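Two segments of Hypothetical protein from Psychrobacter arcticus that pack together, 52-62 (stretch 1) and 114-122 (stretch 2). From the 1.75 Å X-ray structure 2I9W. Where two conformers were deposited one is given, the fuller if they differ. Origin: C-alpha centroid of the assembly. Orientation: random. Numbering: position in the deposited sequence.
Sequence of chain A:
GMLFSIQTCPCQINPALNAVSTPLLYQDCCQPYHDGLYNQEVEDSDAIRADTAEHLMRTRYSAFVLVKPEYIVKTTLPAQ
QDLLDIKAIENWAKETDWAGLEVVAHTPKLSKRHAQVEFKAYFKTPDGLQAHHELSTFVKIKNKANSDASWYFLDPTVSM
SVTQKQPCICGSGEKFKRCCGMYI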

# COMPACT_ATOMS: atom_id res chain seq x y z
N THR A 52 6.69 7.03 4.75
CA THR A 52 5.38 7.49 5.17
C THR A 52 4.33 6.53 4.62
O THR A 52 4.62 5.79 3.67
CB THR A 52 5.11 8.92 4.66
OG1 THR A 52 4.78 8.87 3.28
CG2 THR A 52 6.31 9.87 4.90
N ALA A 53 3.11 6.56 5.17
CA ALA A 53 1.98 5.78 4.62
C ALA A 53 1.62 6.14 3.16
O ALA A 53 1.32 5.27 2.34
CB ALA A 53 0.75 5.92 5.55
N GLU A 54 1.71 7.43 2.82
CA GLU A 54 1.44 7.87 1.46
C GLU A 54 2.45 7.22 0.49
O GLU A 54 2.07 6.68 -0.55
CB GLU A 54 1.43 9.40 1.30
CG GLU A 54 1.28 9.73 -0.20
CD GLU A 54 1.41 11.17 -0.53
OE1 GLU A 54 1.24 12.00 0.38
OE2 GLU A 54 1.66 11.45 -1.73
N HIS A 55 3.72 7.24 0.87
CA HIS A 55 4.74 6.62 0.07
C HIS A 55 4.52 5.12 -0.01
O HIS A 55 4.62 4.54 -1.09
CB HIS A 55 6.09 6.98 0.65
CG HIS A 55 7.23 6.65 -0.24
ND1 HIS A 55 8.54 6.77 0.17
CD2 HIS A 55 7.26 6.18 -1.51
CE1 HIS A 55 9.33 6.42 -0.83
NE2 HIS A 55 8.58 6.04 -1.85
N LEU A 56 4.16 4.47 1.11
CA LEU A 56 3.84 3.04 1.01
C LEU A 56 2.69 2.74 0.03
O LEU A 56 2.80 1.84 -0.82
CB LEU A 56 3.55 2.42 2.39
CG LEU A 56 3.41 0.88 2.40
CD1 LEU A 56 4.79 0.20 2.09
CD2 LEU A 56 2.79 0.36 3.70
N MSE A 57 1.63 3.53 0.11
CA MSE A 57 0.46 3.35 -0.72
C MSE A 57 0.86 3.45 -2.21
O MSE A 57 0.40 2.66 -3.04
CB MSE A 57 -0.57 4.40 -0.30
CG MSE A 57 -1.91 4.32 -0.97
SE MSE A 57 -1.90 5.06 -2.76
CE MSE A 57 -0.79 6.62 -2.49
N ARG A 58 1.70 4.45 -2.54
CA ARG A 58 2.18 4.60 -3.93
C ARG A 58 2.93 3.38 -4.39
O ARG A 58 2.71 2.86 -5.49
CB ARG A 58 3.09 5.82 -4.06
CG ARG A 58 2.33 7.10 -4.07
CD ARG A 58 3.27 8.28 -3.92
NE ARG A 58 2.57 9.56 -4.01
CZ ARG A 58 2.17 10.14 -5.14
NH1 ARG A 58 2.36 9.57 -6.33
NH2 ARG A 58 1.56 11.32 -5.08
N THR A 59 3.85 2.91 -3.55
CA THR A 59 4.61 1.67 -3.90
C THR A 59 3.69 0.47 -4.06
O THR A 59 3.94 -0.38 -4.91
CB THR A 59 5.77 1.34 -2.88
OG1 THR A 59 5.20 1.03 -1.58
CG2 THR A 59 6.79 2.51 -2.82
N ARG A 60 2.63 0.37 -3.27
CA ARG A 60 1.67 -0.73 -3.46
C ARG A 60 0.91 -0.64 -4.81
O ARG A 60 0.79 -1.60 -5.53
CB ARG A 60 0.73 -0.86 -2.27
CG ARG A 60 1.40 -1.27 -0.93
CD ARG A 60 0.37 -1.21 0.23
NE ARG A 60 -0.88 -1.96 -0.05
CZ ARG A 60 -1.04 -3.27 0.09
NH1 ARG A 60 -0.04 -4.03 0.53
NH2 ARG A 60 -2.22 -3.81 -0.20
N TYR A 61 0.41 0.54 -5.12
CA TYR A 61 -0.22 0.80 -6.41
C TYR A 61 0.71 0.37 -7.58
O TYR A 61 0.31 -0.36 -8.47
CB TYR A 61 -0.59 2.28 -6.55
CG TYR A 61 -1.06 2.56 -7.94
CD1 TYR A 61 -2.33 2.23 -8.31
CD2 TYR A 61 -0.20 3.08 -8.90
CE1 TYR A 61 -2.78 2.40 -9.64
CE2 TYR A 61 -0.61 3.25 -10.21
CZ TYR A 61 -1.92 2.90 -10.58
OH TYR A 61 -2.36 3.09 -11.88
N SER A 62 1.96 0.81 -7.52
CA SER A 62 2.94 0.45 -8.57
C SER A 62 3.19 -1.06 -8.60
O SER A 62 3.40 -1.63 -9.68
CB SER A 62 4.25 1.20 -8.30
OG SER A 62 3.99 2.58 -8.42
N HIS A 114 -1.11 5.24 13.69
CA HIS A 114 -1.79 5.06 12.40
C HIS A 114 -1.81 6.28 11.50
O HIS A 114 -1.70 7.41 11.96
CB HIS A 114 -3.24 4.69 12.60
CG HIS A 114 -3.43 3.43 13.34
ND1 HIS A 114 -3.56 3.41 14.71
CD2 HIS A 114 -3.54 2.16 12.92
CE1 HIS A 114 -3.71 2.17 15.10
NE2 HIS A 114 -3.73 1.39 14.04
N ALA A 115 -1.98 6.00 10.21
CA ALA A 115 -2.07 7.02 9.20
C ALA A 115 -3.13 6.54 8.20
O ALA A 115 -3.37 5.34 8.05
CB ALA A 115 -0.71 7.23 8.53
N GLN A 116 -3.72 7.50 7.51
CA GLN A 116 -4.59 7.24 6.40
C GLN A 116 -4.10 7.97 5.13
O GLN A 116 -3.44 8.99 5.16
CB GLN A 116 -6.03 7.62 6.74
CG GLN A 116 -6.80 6.50 7.40
CD GLN A 116 -8.19 6.84 7.88
OE1 GLN A 116 -8.61 7.99 7.91
NE2 GLN A 116 -8.91 5.80 8.31
N VAL A 117 -4.49 7.39 4.01
CA VAL A 117 -4.26 7.91 2.66
C VAL A 117 -5.58 7.67 1.91
O VAL A 117 -6.07 6.52 1.81
CB VAL A 117 -3.16 7.13 1.92
CG1 VAL A 117 -2.91 7.71 0.51
CG2 VAL A 117 -1.87 7.08 2.77
N GLU A 118 -6.12 8.76 1.36
CA GLU A 118 -7.32 8.73 0.50
C GLU A 118 -6.80 8.88 -0.92
O GLU A 118 -6.01 9.78 -1.20
CB GLU A 118 -8.25 9.90 0.85
CG GLU A 118 -9.50 9.98 -0.01
CD GLU A 118 -10.36 11.20 0.23
OE1 GLU A 118 -10.12 11.97 1.19
OE2 GLU A 118 -11.30 11.40 -0.58
N PHE A 119 -7.26 8.03 -1.82
CA PHE A 119 -6.78 8.07 -3.19
C PHE A 119 -7.80 7.53 -4.19
O PHE A 119 -8.80 6.88 -3.81
CB PHE A 119 -5.48 7.27 -3.29
CG PHE A 119 -5.65 5.81 -3.04
CD1 PHE A 119 -5.57 5.29 -1.74
CD2 PHE A 119 -5.93 4.93 -4.07
CE1 PHE A 119 -5.75 3.94 -1.53
CE2 PHE A 119 -6.12 3.53 -3.84
CZ PHE A 119 -6.00 3.05 -2.57
N LYS A 120 -7.58 7.84 -5.46
CA LYS A 120 -8.35 7.28 -6.55
C LYS A 120 -7.41 6.49 -7.43
O LYS A 120 -6.40 7.03 -7.92
CB LYS A 120 -9.03 8.39 -7.37
CG LYS A 120 -10.09 9.12 -6.59
CD LYS A 120 -10.79 10.21 -7.37
CE LYS A 120 -11.81 10.86 -6.44
NZ LYS A 120 -12.75 11.78 -7.13
N ALA A 121 -7.72 5.22 -7.60
CA ALA A 121 -6.97 4.35 -8.51
C ALA A 121 -7.78 4.14 -9.78
O ALA A 121 -8.89 3.60 -9.73
CB ALA A 121 -6.67 3.00 -7.87
N TYR A 122 -7.23 4.57 -10.93
CA TYR A 122 -8.00 4.63 -12.15
C TYR A 122 -7.81 3.37 -12.94
O TYR A 122 -6.77 2.75 -12.88
CB TYR A 122 -7.58 5.84 -13.01
CG TYR A 122 -7.98 7.16 -12.41
CD1 TYR A 122 -7.20 7.76 -11.44
CD2 TYR A 122 -9.13 7.83 -12.83
CE1 TYR A 122 -7.54 9.01 -10.86
CE2 TYR A 122 -9.50 9.07 -12.24
CZ TYR A 122 -8.69 9.64 -11.26
OH TYR A 122 -9.03 10.86 -10.71

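The selenium of Met57, a selenomethionine in this structure, sits over one face of the Phe119 ring. Met57 SE lies 4.0 Å from the centroid of the six ring carbons of Phe119 and only 19° off the ring normal, so the heavy, polarizable atom is directed at the aromatic π surface. The closest pair between these two residues, Met57 SE and Phe119 CD1, is 3.8 Å apart. It is a sulfur-aromatic type of contact, with selenium in the place of sulfur, in an interface that has no hydrogen bond between helix and strand.

The backbone arrangement is that of a helix laid across a strand. Residues 53-62 are helical and residues 114-122 are extended; their axes approach to 8.1 Å, and their N-to-C directions differ by 50°. At this distance small side chains can meet directly. The strand alternates in the usual way: Ala115, Val117, Phe119 and Ala121 point their CA-to-CB bonds toward the helix, whereas His114, Gln116 and Glu118 point away. On the helix, Ala53, Met57 and Tyr61 point toward the strand. Their spacing of four residues, roughly one helical turn, places them along a single side.

At the start of the helix the fit is tight. Ala53 CB meets Ala115 CB at 3.6 Å, a contact between two methyl groups where the CA atoms of Ala53 and Ala115 are 6.2 Å apart. Val117 fills the next position, with the largest covered area of any residue in the contact. Val117 CG2 lies 3.6 Å from Ala53 C and also 3.6 Å from Glu54 N, so this methyl packs against the helix backbone itself; it is 4.0 Å from Ala53 CB. The other methyl, Val117 CG1, reaches Met57 CE at 3.8 Å. Met57 therefore bridges two strand residues, its terminal methyl against the valine and its selenium over the phenylalanine ring. Farther along, the contact loosens: Tyr61 CE1 and Ala121 CB are 4.3 Å apart, and the CA atoms of Tyr61 and Ala121 are separated by 7.9 Å. The side-chain pairs are apolar, and the packing of Val117 against the peptide backbone is van der Waals contact; 345 Å² is buried between the stretches, both sides summed.

No hydrogen bond crosses between the stretches; within stretch 1, polar bonds cap and brace the helix. Thr52 occupies the N-cap position, where its OG1 accepts a hydrogen bond from His55 N at 3.1 Å and satisfies an amide that has no preceding helical turn to supply a carbonyl. Regular backbone bonds follow, such as Met57 N to Ala53 O at 2.8 Å and Tyr61 N to Met57 O at 3.0 Å, and they hold the three strand-facing residues in register. One turn apart, Glu54 and Arg58 form a salt bridge, with Arg58 NE donating to Glu54 OE2 at 3.1 Å; a weak second bond runs from Arg58 NH2 to the same oxygen, Glu54 OE2, at 3.4 Å. The charged groups of this pair bond to each other, and Arg58 NH1 also bonds elsewhere in the structure.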